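6-carboxyhexanoate--coa ligase (Bacillus subtilis, PDB 5FLG) belongs to the 6-carboxyhexanoate--CoA ligase family and binds phosphoaminophosphonic acid-adenylate ester, magnesium ions and pimelic acid. Local coordinates at residues 84-89 with 213-218. Residues are numbered along the deposited sequence; the frame is centred on the assembly and turned at random.
With PML (pimelic acid), chain C.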
ATOM      1  N   ASN A  84       1.025  34.522  13.735  1.00 31.15           N
ATOM      2  CA  ASN A  84       0.114  35.642  13.800  1.00 30.68           C
ATOM      3  C   ASN A  84      -1.102  35.212  14.566  1.00 30.00           C
ATOM      4  O   ASN A  84      -1.920  34.433  14.060  1.00 30.79           O
ATOM      5  CB  ASN A  84      -0.318  36.044  12.391  1.00 30.25           C
ATOM      6  CG  ASN A  84       0.859  36.396  11.508  1.00 32.04           C
ATOM      7  OD1 ASN A  84       1.383  37.486  11.598  1.00 31.06           O
ATOM      8  ND2 ASN A  84       1.344  35.426  10.738  1.00 34.95           N
ATOM      9  N   GLU A  85      -1.291  35.822  15.724  1.00 35.32           N
ATOM     10  CA  GLU A  85      -2.445  35.519  16.583  1.00 40.43           C
ATOM     11  C   GLU A  85      -3.605  36.369  16.108  1.00 38.60           C
ATOM     12  O   GLU A  85      -3.500  37.578  16.047  1.00 43.79           O
ATOM     13  CB  GLU A  85      -2.124  35.864  18.043  1.00 44.57           C
ATOM     14  CG  GLU A  85      -0.822  35.264  18.534  1.00 46.84           C
ATOM     15  CD  GLU A  85      -1.010  33.872  19.118  1.00 59.01           C
ATOM     16  OE1 GLU A  85      -2.167  33.484  19.376  1.00 62.61           O
ATOM     17  OE2 GLU A  85      -0.008  33.153  19.309  1.00 68.57           O
ATOM     18  N   VAL A  86      -4.707  35.737  15.765  1.00 36.00           N
ATOM     19  CA  VAL A  86      -5.892  36.460  15.401  1.00 37.19           C
ATOM     20  C   VAL A  86      -7.053  35.925  16.229  1.00 37.15           C
ATOM     21  O   VAL A  86      -6.922  34.917  16.906  1.00 43.15           O
ATOM     22  CB  VAL A  86      -6.201  36.323  13.897  1.00 34.65           C
ATOM     23  CG1 VAL A  86      -5.079  36.945  13.060  1.00 34.14           C
ATOM     24  CG2 VAL A  86      -6.384  34.858  13.539  1.00 35.77           C
ATOM     25  N   SER A  87      -8.176  36.626  16.214  1.00 40.09           N
ATOM     26  CA  SER A  87      -9.265  36.335  17.140  1.00 39.12           C
ATOM     27  C   SER A  87     -10.429  35.598  16.482  1.00 43.33           C
ATOM     28  O   SER A  87     -11.320  35.092  17.166  1.00 50.75           O
ATOM     29  CB  SER A  87      -9.746  37.652  17.714  1.00 40.19           C
ATOM     30  OG  SER A  87      -8.629  38.448  18.084  1.00 45.65           O
ATOM     31  N   CYS A  88     -10.441  35.558  15.156  1.00 39.59           N
ATOM     32  CA  CYS A  88     -11.499  34.844  14.431  1.00 43.77           C
ATOM     33  C   CYS A  88     -11.043  34.551  13.000  1.00 41.97           C
ATOM     34  O   CYS A  88     -10.118  35.191  12.501  1.00 40.75           O
ATOM     35  CB  CYS A  88     -12.782  35.687  14.392  1.00 45.49           C
ATOM     36  SG  CYS A  88     -12.714  37.062  13.221  1.00 52.90           S
ATOM     37  N   PRO A  89     -11.760  33.666  12.304  1.00 41.61           N
ATOM     38  CA  PRO A  89     -11.371  33.234  10.970  1.00 39.34           C
ATOM     39  C   PRO A  89     -11.383  34.350   9.946  1.00 39.73           C
ATOM     40  O   PRO A  89     -10.561  34.348   9.048  1.00 38.86           O
ATOM     41  CB  PRO A  89     -12.413  32.179  10.616  1.00 37.37           C
ATOM     42  CG  PRO A  89     -12.946  31.720  11.933  1.00 42.45           C
ATOM     43  CD  PRO A  89     -12.913  32.914  12.814  1.00 42.65           C
ATOM     44  N   GLN A 213       4.135  31.825   7.725  1.00 26.00           N
ATOM     45  CA  GLN A 213       3.355  32.750   8.512  1.00 25.72           C
ATOM     46  C   GLN A 213       2.127  32.023   9.008  1.00 27.33           C
ATOM     47  O   GLN A 213       1.186  31.830   8.256  1.00 29.00           O
ATOM     48  CB  GLN A 213       2.948  33.955   7.667  1.00 29.28           C
ATOM     49  CG  GLN A 213       4.114  34.851   7.268  1.00 28.05           C
ATOM     50  CD  GLN A 213       4.547  35.785   8.383  1.00 30.78           C
ATOM     51  OE1 GLN A 213       3.758  36.161   9.259  1.00 33.96           O
ATOM     52  NE2 GLN A 213       5.818  36.144   8.376  1.00 30.43           N
ATOM     53  N   ARG A 214       2.182  31.511  10.247  1.00 25.19           N
ATOM     54  CA  ARG A 214       1.044  30.809  10.800  1.00 23.05           C
ATOM     55  C   ARG A 214      -0.052  31.799  11.134  1.00 24.30           C
ATOM     56  O   ARG A 214       0.213  32.845  11.687  1.00 29.12           O
ATOM     57  CB  ARG A 214       1.463  30.072  12.092  1.00 28.88           C
ATOM     58  CG  ARG A 214       2.639  29.172  11.895  1.00 30.94           C
ATOM     59  CD  ARG A 214       3.088  28.516  13.184  1.00 34.93           C
ATOM     60  NE  ARG A 214       2.096  27.576  13.659  1.00 34.24           N
ATOM     61  CZ  ARG A 214       1.594  27.574  14.888  1.00 38.16           C
ATOM     62  NH1 ARG A 214       1.940  28.506  15.751  1.00 41.68           N
ATOM     63  NH2 ARG A 214       0.722  26.643  15.242  1.00 37.24           N
ATOM     64  N   ILE A 215      -1.297  31.396  10.925  1.00 25.64           N
ATOM     65  CA  ILE A 215      -2.427  32.202  11.254  1.00 30.33           C
ATOM     66  C   ILE A 215      -3.394  31.369  12.117  1.00 31.62           C
ATOM     67  O   ILE A 215      -3.908  30.337  11.681  1.00 32.59           O
ATOM     68  CB  ILE A 215      -3.121  32.668   9.968  1.00 30.55           C
ATOM     69  CG1 ILE A 215      -2.130  33.473   9.100  1.00 30.71           C
ATOM     70  CG2 ILE A 215      -4.337  33.491  10.314  1.00 32.53           C
ATOM     71  CD1 ILE A 215      -2.652  33.865   7.733  1.00 30.86           C
ATOM     72  N   THR A 216      -3.617  31.794  13.359  1.00 32.83           N
ATOM     73  CA  THR A 216      -4.131  30.858  14.369  1.00 33.58           C
ATOM     74  C   THR A 216      -5.622  30.519  14.241  1.00 34.18           C
ATOM     75  O   THR A 216      -6.057  29.489  14.731  1.00 40.24           O
ATOM     76  CB  THR A 216      -3.880  31.343  15.796  1.00 31.58           C
ATOM     77  OG1 THR A 216      -4.517  32.618  16.004  1.00 29.55           O
ATOM     78  CG2 THR A 216      -2.412  31.415  16.069  1.00 32.42           C
ATOM     79  N   ALA A 217      -6.367  31.302  13.486  1.00 32.97           N
ATOM     80  CA  ALA A 217      -7.712  30.915  13.126  1.00 34.57           C
ATOM     81  C   ALA A 217      -7.949  31.210  11.657  1.00 32.51           C
ATOM     82  O   ALA A 217      -7.921  32.376  11.247  1.00 33.95           O
ATOM     83  CB  ALA A 217      -8.722  31.681  13.976  1.00 37.57           C
ATOM     84  N   MET A 218      -8.342  30.184  10.900  1.00 33.65           N
ATOM     85  CA  MET A 218      -8.551  30.349   9.442  1.00 35.61           C
ATOM     86  C   MET A 218      -9.922  29.819   9.015  1.00 35.96           C
ATOM     87  O   MET A 218     -10.321  29.929   7.847  1.00 31.45           O
ATOM     88  CB  MET A 218      -7.451  29.624   8.663  1.00 33.15           C
ATOM     89  CG  MET A 218      -6.097  30.303   8.720  1.00 36.92           C
ATOM     90  SD  MET A 218      -6.056  31.786   7.686  1.00 43.61           S
ATOM     91  CE  MET A 218      -5.651  31.102   6.090  1.00 40.21           C
TER
HETATM   92  C1  PML C 701       0.485  24.813  11.746  1.00 47.65           C
HETATM   93  O11 PML C 701       1.515  25.542  11.568  1.00 33.44           O
HETATM   94  O12 PML C 701       0.022  24.616  12.924  1.00 38.63           O
HETATM   95  C2  PML C 701      -0.387  24.543  10.505  1.00 40.91           C
HETATM   96  C3  PML C 701      -0.706  23.094  10.173  1.00 43.59           C
HETATM   97  C4  PML C 701      -2.073  22.902   9.493  1.00 36.86           C
HETATM   98  C5  PML C 701      -2.043  22.086   8.215  1.00 47.91           C
HETATM   99  C6  PML C 701      -3.082  20.971   8.147  1.00 46.34           C
HETATM  100  C7  PML C 701      -2.917  19.957   9.281  1.00 53.70           C
HETATM  101  O71 PML C 701      -1.830  19.342   9.393  1.00 55.69           O
HETATM  102  O72 PML C 701      -3.908  19.677  10.001  1.00 48.81           O
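Asn-84 and Ile-215 form a parallel beta bridge at the margin of a mixed sheet, where the end of strand 81-84, outermost within the chain, pairs with strand 211-215. Asn-84 N donates to Arg-214 O at 2.8 Å, and Thr-216 N returns a bond to Asn-84 O. The carboxamide suits this edge because ND2 has two hydrogens to give. Chi1 sets CG beside the backbone N, and chi2 (-80°) turns the amide to bring ND2 to Arg-214 O from above the carbonyl plane, so two donors of one residue grip that oxygen. The other hydrogen of ND2 makes a nearly straight 2.9 Å bond to Gln-213 OE1, which lies in the Asn-84 amide plane. Gln-213 NE2 is fixed in turn by Met-210 O.

Past the bridge the strand pairing ends and Thr-216 takes over: its OG1, placed between its own backbone N and carbonyl carbon (chi1 59°), accepts from Val-86 N at 3.1 Å. The tightly packed part centres on Val-86 CG2, which meets Ile-215 CG2 and, at 4.0 Å, Ala-217 CB. The Ala-217 methyl is small enough for the 84-89 backbone to pass near it, with Cys-88 C 3.8 Å from Ala-217 CB. Helix 89-102 backs this apolar patch, with Ala-96 against Ile-215. On the looser, solvent side, exposed Glu-85 points away and merely brushes Thr-216 CG2 with OE1.

Arg-214 ties the edge to the ligand pocket. Thr-83 OG1 binds its NH1, while the guanidinium meets the pimelic acid carboxylate edge-on, NE donating to O11 at 3.0 Å and NH2 to O12 at 3.2 Å.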